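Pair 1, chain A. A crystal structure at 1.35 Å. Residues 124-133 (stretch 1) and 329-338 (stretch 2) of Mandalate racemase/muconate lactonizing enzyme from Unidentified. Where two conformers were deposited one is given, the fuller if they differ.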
# COMPACT_ATOMS: atom_id res chain seq x y z
N ARG A 124 -21.83 -0.47 36.88
CA ARG A 124 -21.06 -1.64 37.29
C ARG A 124 -20.26 -2.15 36.10
O ARG A 124 -20.58 -1.84 34.95
CB ARG A 124 -21.96 -2.74 37.82
CG ARG A 124 -22.92 -3.28 36.79
CD ARG A 124 -23.99 -4.14 37.43
NE ARG A 124 -25.04 -4.45 36.46
CZ ARG A 124 -25.91 -5.44 36.59
NH1 ARG A 124 -25.85 -6.24 37.65
NH2 ARG A 124 -26.83 -5.64 35.66
N LEU A 125 -19.23 -2.95 36.37
CA LEU A 125 -18.28 -3.34 35.35
C LEU A 125 -18.29 -4.85 35.13
O LEU A 125 -18.00 -5.62 36.04
CB LEU A 125 -16.87 -2.92 35.77
CG LEU A 125 -16.66 -1.43 36.03
CD1 LEU A 125 -15.27 -1.20 36.60
CD2 LEU A 125 -16.85 -0.64 34.74
N ARG A 126 -18.62 -5.26 33.91
CA ARG A 126 -18.54 -6.66 33.56
C ARG A 126 -17.14 -7.18 33.85
O ARG A 126 -16.14 -6.52 33.55
CB ARG A 126 -18.87 -6.85 32.07
CG ARG A 126 -18.97 -8.30 31.64
CD ARG A 126 -19.08 -8.41 30.13
NE ARG A 126 -19.15 -9.81 29.71
CZ ARG A 126 -19.04 -10.22 28.45
NH1 ARG A 126 -18.86 -9.34 27.47
NH2 ARG A 126 -19.12 -11.52 28.17
N SER A 127 -17.05 -8.36 34.46
CA SER A 127 -15.75 -8.91 34.80
C SER A 127 -15.60 -10.37 34.37
O SER A 127 -16.57 -11.03 34.01
CB SER A 127 -15.49 -8.78 36.30
OG SER A 127 -16.27 -9.71 37.02
N TYR A 128 -14.36 -10.85 34.39
CA TYR A 128 -14.10 -12.25 34.13
C TYR A 128 -13.02 -12.72 35.07
O TYR A 128 -12.34 -11.91 35.69
CB TYR A 128 -13.65 -12.48 32.69
CG TYR A 128 -12.25 -12.04 32.35
CD1 TYR A 128 -11.17 -12.91 32.50
CD2 TYR A 128 -12.01 -10.80 31.78
CE1 TYR A 128 -9.88 -12.54 32.12
CE2 TYR A 128 -10.72 -10.41 31.41
CZ TYR A 128 -9.66 -11.28 31.58
OH TYR A 128 -8.39 -10.92 31.20
N THR A 129 -12.86 -14.04 35.18
CA THR A 129 -11.72 -14.58 35.90
C THR A 129 -11.08 -15.73 35.13
O THR A 129 -11.74 -16.41 34.34
CB THR A 129 -12.11 -15.04 37.33
OG1 THR A 129 -10.93 -15.49 38.02
CG2 THR A 129 -13.14 -16.17 37.28
N TYR A 130 -9.79 -15.94 35.35
CA TYR A 130 -9.16 -17.20 35.01
C TYR A 130 -9.85 -18.31 35.79
O TYR A 130 -10.34 -18.10 36.90
CB TYR A 130 -7.69 -17.19 35.43
CG TYR A 130 -6.69 -17.02 34.31
CD1 TYR A 130 -6.58 -17.95 33.29
CD2 TYR A 130 -5.84 -15.93 34.29
CE1 TYR A 130 -5.66 -17.79 32.27
CE2 TYR A 130 -4.91 -15.76 33.28
CZ TYR A 130 -4.83 -16.70 32.27
OH TYR A 130 -3.91 -16.53 31.26
N LEU A 131 -9.86 -19.50 35.20
CA LEU A 131 -10.30 -20.69 35.90
C LEU A 131 -9.18 -21.17 36.81
O LEU A 131 -8.02 -21.30 36.38
CB LEU A 131 -10.69 -21.78 34.90
CG LEU A 131 -11.81 -21.40 33.93
CD1 LEU A 131 -12.08 -22.53 32.93
CD2 LEU A 131 -13.07 -21.04 34.70
N TYR A 132 -9.51 -21.44 38.07
CA TYR A 132 -8.54 -21.97 39.03
C TYR A 132 -8.99 -23.33 39.57
O TYR A 132 -9.30 -23.45 40.76
CB TYR A 132 -8.34 -20.99 40.19
CG TYR A 132 -7.65 -19.70 39.79
CD1 TYR A 132 -6.27 -19.60 39.74
CD2 TYR A 132 -8.39 -18.57 39.46
CE1 TYR A 132 -5.64 -18.42 39.38
CE2 TYR A 132 -7.79 -17.39 39.09
CZ TYR A 132 -6.41 -17.31 39.05
OH TYR A 132 -5.82 -16.12 38.69
N PRO A 133 -9.00 -24.35 38.71
CA PRO A 133 -9.50 -25.67 39.12
C PRO A 133 -8.49 -26.36 40.02
O PRO A 133 -7.29 -26.23 39.79
CB PRO A 133 -9.63 -26.43 37.79
CG PRO A 133 -9.34 -25.41 36.69
CD PRO A 133 -8.49 -24.38 37.33
N ASN A 329 -15.63 2.77 25.55
CA ASN A 329 -15.34 1.57 24.79
C ASN A 329 -14.77 0.46 25.66
O ASN A 329 -13.85 -0.26 25.27
CB ASN A 329 -14.41 1.89 23.61
CG ASN A 329 -13.11 2.57 24.03
OD1 ASN A 329 -13.08 3.35 24.99
ND2 ASN A 329 -12.03 2.32 23.28
N PHE A 330 -15.33 0.33 26.85
CA PHE A 330 -14.94 -0.70 27.80
C PHE A 330 -15.65 -2.01 27.49
O PHE A 330 -16.87 -2.04 27.33
CB PHE A 330 -15.31 -0.23 29.21
CG PHE A 330 -15.23 -1.32 30.25
CD1 PHE A 330 -14.00 -1.77 30.72
CD2 PHE A 330 -16.38 -1.87 30.78
CE1 PHE A 330 -13.93 -2.77 31.70
CE2 PHE A 330 -16.32 -2.86 31.75
CZ PHE A 330 -15.09 -3.31 32.21
N LEU A 331 -14.88 -3.10 27.43
CA LEU A 331 -15.45 -4.44 27.21
C LEU A 331 -15.65 -5.21 28.50
O LEU A 331 -16.76 -5.63 28.82
CB LEU A 331 -14.54 -5.24 26.27
CG LEU A 331 -14.88 -6.72 26.03
CD1 LEU A 331 -16.29 -6.89 25.47
CD2 LEU A 331 -13.85 -7.38 25.11
N ILE A 332 -14.57 -5.41 29.26
CA ILE A 332 -14.62 -6.27 30.43
C ILE A 332 -13.36 -6.05 31.26
O ILE A 332 -12.33 -5.64 30.72
CB ILE A 332 -14.74 -7.76 29.99
CG1 ILE A 332 -15.24 -8.67 31.11
CG2 ILE A 332 -13.42 -8.26 29.37
CD1 ILE A 332 -15.66 -10.04 30.59
N GLN A 333 -13.44 -6.32 32.56
CA GLN A 333 -12.31 -6.12 33.46
C GLN A 333 -11.86 -7.44 34.05
O GLN A 333 -12.67 -8.17 34.62
CB GLN A 333 -12.68 -5.15 34.59
CG GLN A 333 -11.66 -5.07 35.72
CD GLN A 333 -10.34 -4.45 35.30
OE1 GLN A 333 -10.30 -3.34 34.76
NE2 GLN A 333 -9.24 -5.16 35.56
N GLU A 334 -10.58 -7.74 33.92
CA GLU A 334 -10.04 -8.95 34.51
C GLU A 334 -10.14 -8.87 36.02
O GLU A 334 -9.75 -7.87 36.64
CB GLU A 334 -8.58 -9.17 34.11
CG GLU A 334 -8.02 -10.50 34.61
CD GLU A 334 -6.78 -10.94 33.86
OE1 GLU A 334 -6.11 -10.09 33.25
OE2 GLU A 334 -6.49 -12.16 33.87
N SER A 335 -10.68 -9.93 36.61
CA SER A 335 -10.75 -10.05 38.06
C SER A 335 -10.02 -11.29 38.51
O SER A 335 -9.97 -12.28 37.79
CB SER A 335 -12.21 -10.10 38.52
OG SER A 335 -12.86 -8.91 38.15
N ILE A 336 -9.42 -11.22 39.69
CA ILE A 336 -8.76 -12.39 40.25
C ILE A 336 -9.79 -13.05 41.16
O ILE A 336 -10.01 -12.63 42.29
CB ILE A 336 -7.46 -12.02 40.96
CG1 ILE A 336 -6.49 -11.40 39.94
CG2 ILE A 336 -6.84 -13.25 41.60
CD1 ILE A 336 -5.18 -10.90 40.51
N MET A 337 -10.44 -14.07 40.61
CA MET A 337 -11.62 -14.68 41.23
C MET A 337 -12.61 -13.57 41.58
O MET A 337 -12.94 -12.76 40.71
CB MET A 337 -11.23 -15.58 42.40
CG MET A 337 -10.38 -16.74 41.90
SD MET A 337 -9.99 -18.00 43.10
CE MET A 337 -8.93 -17.07 44.16
N THR A 338 -13.08 -13.50 42.83
CA THR A 338 -14.03 -12.45 43.19
C THR A 338 -13.45 -11.42 44.17
O THR A 338 -14.19 -10.81 44.94
CB THR A 338 -15.35 -13.03 43.75
OG1 THR A 338 -15.08 -13.78 44.94
CG2 THR A 338 -15.99 -13.95 42.73
O HOH W 1 -19.13 -6.30 27.34
O HOH W 2 -8.05 -14.01 36.76

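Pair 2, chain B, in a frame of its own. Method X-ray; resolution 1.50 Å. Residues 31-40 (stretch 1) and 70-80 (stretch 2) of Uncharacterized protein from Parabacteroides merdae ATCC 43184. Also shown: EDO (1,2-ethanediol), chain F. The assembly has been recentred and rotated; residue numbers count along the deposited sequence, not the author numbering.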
# COMPACT_ATOMS: atom_id res chain seq x y z
N TYR B 31 9.43 -8.92 -5.97
CA TYR B 31 9.60 -10.25 -6.52
C TYR B 31 9.05 -10.32 -7.92
O TYR B 31 8.40 -9.39 -8.39
CB TYR B 31 8.89 -11.30 -5.62
CG TYR B 31 9.54 -12.66 -5.66
CD1 TYR B 31 10.66 -12.94 -4.88
CD2 TYR B 31 9.03 -13.69 -6.46
CE1 TYR B 31 11.27 -14.19 -4.91
CE2 TYR B 31 9.65 -14.94 -6.51
CZ TYR B 31 10.75 -15.20 -5.71
OH TYR B 31 11.35 -16.42 -5.71
N TYR B 32 9.32 -11.43 -8.59
CA TYR B 32 8.78 -11.70 -9.91
C TYR B 32 7.31 -12.06 -9.86
O TYR B 32 6.84 -12.54 -8.81
CB TYR B 32 9.50 -12.94 -10.46
CG TYR B 32 10.94 -12.71 -10.79
CD1 TYR B 32 11.31 -11.91 -11.87
CD2 TYR B 32 11.95 -13.33 -10.07
CE1 TYR B 32 12.65 -11.76 -12.23
CE2 TYR B 32 13.29 -13.18 -10.42
CZ TYR B 32 13.63 -12.41 -11.51
OH TYR B 32 14.96 -12.25 -11.83
N PRO B 33 6.60 -11.99 -11.00
CA PRO B 33 5.20 -12.45 -11.02
C PRO B 33 5.15 -13.95 -10.78
O PRO B 33 6.03 -14.70 -11.23
CB PRO B 33 4.71 -12.11 -12.44
CG PRO B 33 5.67 -11.03 -12.93
CD PRO B 33 7.01 -11.44 -12.31
N LEU B 34 4.09 -14.39 -10.08
CA LEU B 34 3.91 -15.79 -9.73
C LEU B 34 2.58 -16.33 -10.14
O LEU B 34 1.57 -15.65 -10.00
CB LEU B 34 3.99 -15.95 -8.20
CG LEU B 34 5.25 -15.36 -7.54
CD1 LEU B 34 5.13 -15.48 -6.04
CD2 LEU B 34 6.50 -16.06 -8.04
N TYR B 35 2.58 -17.60 -10.56
CA TYR B 35 1.35 -18.33 -10.78
C TYR B 35 1.15 -19.25 -9.58
O TYR B 35 1.95 -20.17 -9.37
CB TYR B 35 1.34 -19.13 -12.08
CG TYR B 35 0.09 -19.96 -12.23
CD1 TYR B 35 -1.16 -19.35 -12.35
CD2 TYR B 35 0.15 -21.35 -12.17
CE1 TYR B 35 -2.32 -20.11 -12.48
CE2 TYR B 35 -1.01 -22.12 -12.27
CZ TYR B 35 -2.24 -21.50 -12.43
OH TYR B 35 -3.37 -22.28 -12.55
N VAL B 36 0.09 -19.00 -8.81
CA VAL B 36 -0.29 -19.82 -7.68
C VAL B 36 -1.68 -20.39 -8.03
O VAL B 36 -2.65 -19.63 -8.00
CB VAL B 36 -0.28 -19.07 -6.33
CG1 VAL B 36 -0.63 -20.01 -5.17
CG2 VAL B 36 1.08 -18.40 -6.08
N ALA B 37 -1.75 -21.67 -8.43
CA ALA B 37 -3.01 -22.28 -8.90
C ALA B 37 -4.13 -22.18 -7.88
O ALA B 37 -5.27 -21.88 -8.26
CB ALA B 37 -2.78 -23.73 -9.27
N THR B 38 -3.83 -22.39 -6.58
CA THR B 38 -4.88 -22.31 -5.56
C THR B 38 -5.49 -20.89 -5.51
O THR B 38 -6.72 -20.76 -5.51
CB THR B 38 -4.34 -22.75 -4.19
OG1 THR B 38 -3.21 -21.96 -3.83
CG2 THR B 38 -4.03 -24.24 -4.15
N ILE B 39 -4.66 -19.82 -5.60
CA ILE B 39 -5.19 -18.47 -5.59
C ILE B 39 -5.97 -18.18 -6.87
O ILE B 39 -7.03 -17.55 -6.80
CB ILE B 39 -4.01 -17.47 -5.41
CG1 ILE B 39 -3.40 -17.67 -3.98
CG2 ILE B 39 -4.45 -16.00 -5.66
CD1 ILE B 39 -2.05 -16.84 -3.68
N ALA B 40 -5.49 -18.68 -8.02
CA ALA B 40 -6.17 -18.43 -9.30
C ALA B 40 -7.56 -19.04 -9.35
O ALA B 40 -8.37 -18.64 -10.20
CB ALA B 40 -5.36 -19.00 -10.43
N ASN B 70 7.72 -18.22 -20.01
CA ASN B 70 6.37 -18.13 -19.43
C ASN B 70 6.04 -16.71 -18.90
O ASN B 70 4.88 -16.28 -18.98
CB ASN B 70 6.20 -19.11 -18.28
CG ASN B 70 6.21 -20.57 -18.69
OD1 ASN B 70 5.97 -20.92 -19.85
ND2 ASN B 70 6.45 -21.44 -17.72
N GLY B 71 7.04 -16.04 -18.32
CA GLY B 71 6.87 -14.71 -17.74
C GLY B 71 6.45 -14.70 -16.27
O GLY B 71 6.07 -13.66 -15.72
N PHE B 72 6.53 -15.87 -15.63
CA PHE B 72 6.20 -16.04 -14.21
C PHE B 72 6.89 -17.29 -13.69
O PHE B 72 7.24 -18.19 -14.48
CB PHE B 72 4.65 -16.17 -14.00
CG PHE B 72 4.02 -17.29 -14.82
CD1 PHE B 72 4.01 -18.60 -14.35
CD2 PHE B 72 3.47 -17.04 -16.07
CE1 PHE B 72 3.48 -19.64 -15.12
CE2 PHE B 72 2.92 -18.07 -16.83
CZ PHE B 72 2.93 -19.37 -16.36
N TYR B 73 6.99 -17.38 -12.35
CA TYR B 73 7.37 -18.60 -11.70
C TYR B 73 6.10 -19.27 -11.15
O TYR B 73 5.23 -18.58 -10.60
CB TYR B 73 8.34 -18.35 -10.53
CG TYR B 73 9.76 -18.14 -10.99
CD1 TYR B 73 10.52 -19.20 -11.48
CD2 TYR B 73 10.33 -16.87 -10.97
CE1 TYR B 73 11.82 -19.00 -11.92
CE2 TYR B 73 11.64 -16.66 -11.41
CZ TYR B 73 12.37 -17.72 -11.90
OH TYR B 73 13.66 -17.53 -12.36
N VAL B 74 6.04 -20.59 -11.24
CA VAL B 74 4.96 -21.33 -10.59
C VAL B 74 5.37 -21.42 -9.12
O VAL B 74 6.52 -21.78 -8.82
CB VAL B 74 4.75 -22.73 -11.21
CG1 VAL B 74 3.73 -23.53 -10.39
CG2 VAL B 74 4.32 -22.63 -12.68
N ALA B 75 4.46 -21.07 -8.22
CA ALA B 75 4.77 -21.08 -6.79
C ALA B 75 3.66 -21.75 -6.03
O ALA B 75 2.55 -21.92 -6.54
CB ALA B 75 4.94 -19.64 -6.30
N THR B 76 3.96 -22.14 -4.80
CA THR B 76 2.91 -22.64 -3.93
C THR B 76 2.83 -21.67 -2.78
O THR B 76 3.81 -20.99 -2.43
CB THR B 76 3.14 -24.07 -3.47
OG1 THR B 76 4.42 -24.13 -2.84
CG2 THR B 76 3.03 -25.07 -4.61
N GLY B 77 1.66 -21.58 -2.21
CA GLY B 77 1.47 -20.69 -1.08
C GLY B 77 0.03 -20.34 -0.86
O GLY B 77 -0.88 -21.01 -1.36
N ALA B 78 -0.17 -19.27 -0.12
CA ALA B 78 -1.50 -18.84 0.24
C ALA B 78 -1.47 -17.36 0.48
O ALA B 78 -0.41 -16.74 0.47
CB ALA B 78 -1.97 -19.58 1.48
N ALA B 79 -2.63 -16.77 0.64
CA ALA B 79 -2.67 -15.34 0.84
C ALA B 79 -3.72 -14.98 1.86
O ALA B 79 -4.67 -15.73 2.11
CB ALA B 79 -2.97 -14.66 -0.49
N SER B 80 -3.59 -13.78 2.41
CA SER B 80 -4.59 -13.24 3.32
C SER B 80 -5.87 -12.92 2.58
O SER B 80 -5.92 -12.98 1.35
CB SER B 80 -4.06 -11.92 3.88
OG SER B 80 -4.01 -10.89 2.88
C1 EDO F . -9.47 -15.84 -8.72
O1 EDO F . -10.15 -16.65 -9.68
C2 EDO F . -9.24 -14.44 -9.34
O2 EDO F . -10.49 -13.87 -9.59
O HOH W 3 0.67 -23.32 -8.08
O HOH W 4 -0.52 -23.23 -3.39
O HOH W 5 -3.93 -20.87 -1.46

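In both pairs two short strands lie side by side in parallel register, and 14 central residues superpose with an RMSD of 1.0 Å over N, CA and C. The same ladder of three backbone hydrogen bonds joins them. In pair 1, Gln A333 N donates to Arg A126 O (2.9 Å), Tyr A128 N to Gln A333 O (3.2 Å) and Ser A335 N to Tyr A128 O (2.7 Å); in pair 2, Tyr B73 N donates to Pro B33 O (3.1 Å), Tyr B35 N to Tyr B73 O (2.8 Å) and Ala B75 N to Tyr B35 O (2.9 Å). The matched bridges are Ser A127–Gln A333 with Leu B34–Tyr B73, and Tyr A128–Glu A334 with Tyr B35–Val B74. At the matched position Arg A126 / Pro B33 the ladder uses only the carbonyl, so the missing NH of Pro B33 costs it no bond.

On the face carrying Ser A127 and Gln A333, pair 1 carries polar side chains: Ser A127 CB lies 3.2 Å from Ser A335 OG, and the end of Gln A333 leads away. Pair 2 is apolar here: Leu B34 reaches Tyr B73 (CD2 to CB, 3.9 Å) and Ala B75 (CD1 to CB, 4.2 Å).

The tyrosines at the matched positions Tyr A128 and Tyr B35 adopt different rotamers. Tyr A128 (p) lays its ring across the neighbouring strand, with Glu A334 CA over its face 3.8 Å from the centroid and Ile A332 CG2 3.8 Å from its CD2. Tyr B35 (t) leads its ring end away, leaving its CB 3.5 Å from CD1 of Phe B72, the counterpart of Ile A332.

At the matched position Leu A125 / Tyr B32, Leu A125 CD2 meets Phe A330 CE2 at 3.8 Å, whereas Tyr B32 receives the edge of Tyr B73, with ring centroids 5.5 Å apart. Arg A126 extends its guanidinium beneath a methyl, Ile A332 CD1, 3.6 Å from its NE, and water 1 links its NH1 (3.1 Å) to Leu A331 O (2.9 Å). The compact ring of Pro B33 touches Phe B72 CB through its own CB at 4.3 Å.

Beyond the ladder, Thr A129 OG1 accepts a hydrogen bond from Met A337 N (3.0 Å), whereas Val B36 offers methyls, CG2 lying 4.1 Å from Ala B75 CB. Water bridges both junctions: water 2 joins Tyr A130 N (3.0 Å) to Ser A335 O (2.8 Å), and water 3 joins the matching Ala B37 N (2.9 Å) to Ala B75 O (2.8 Å).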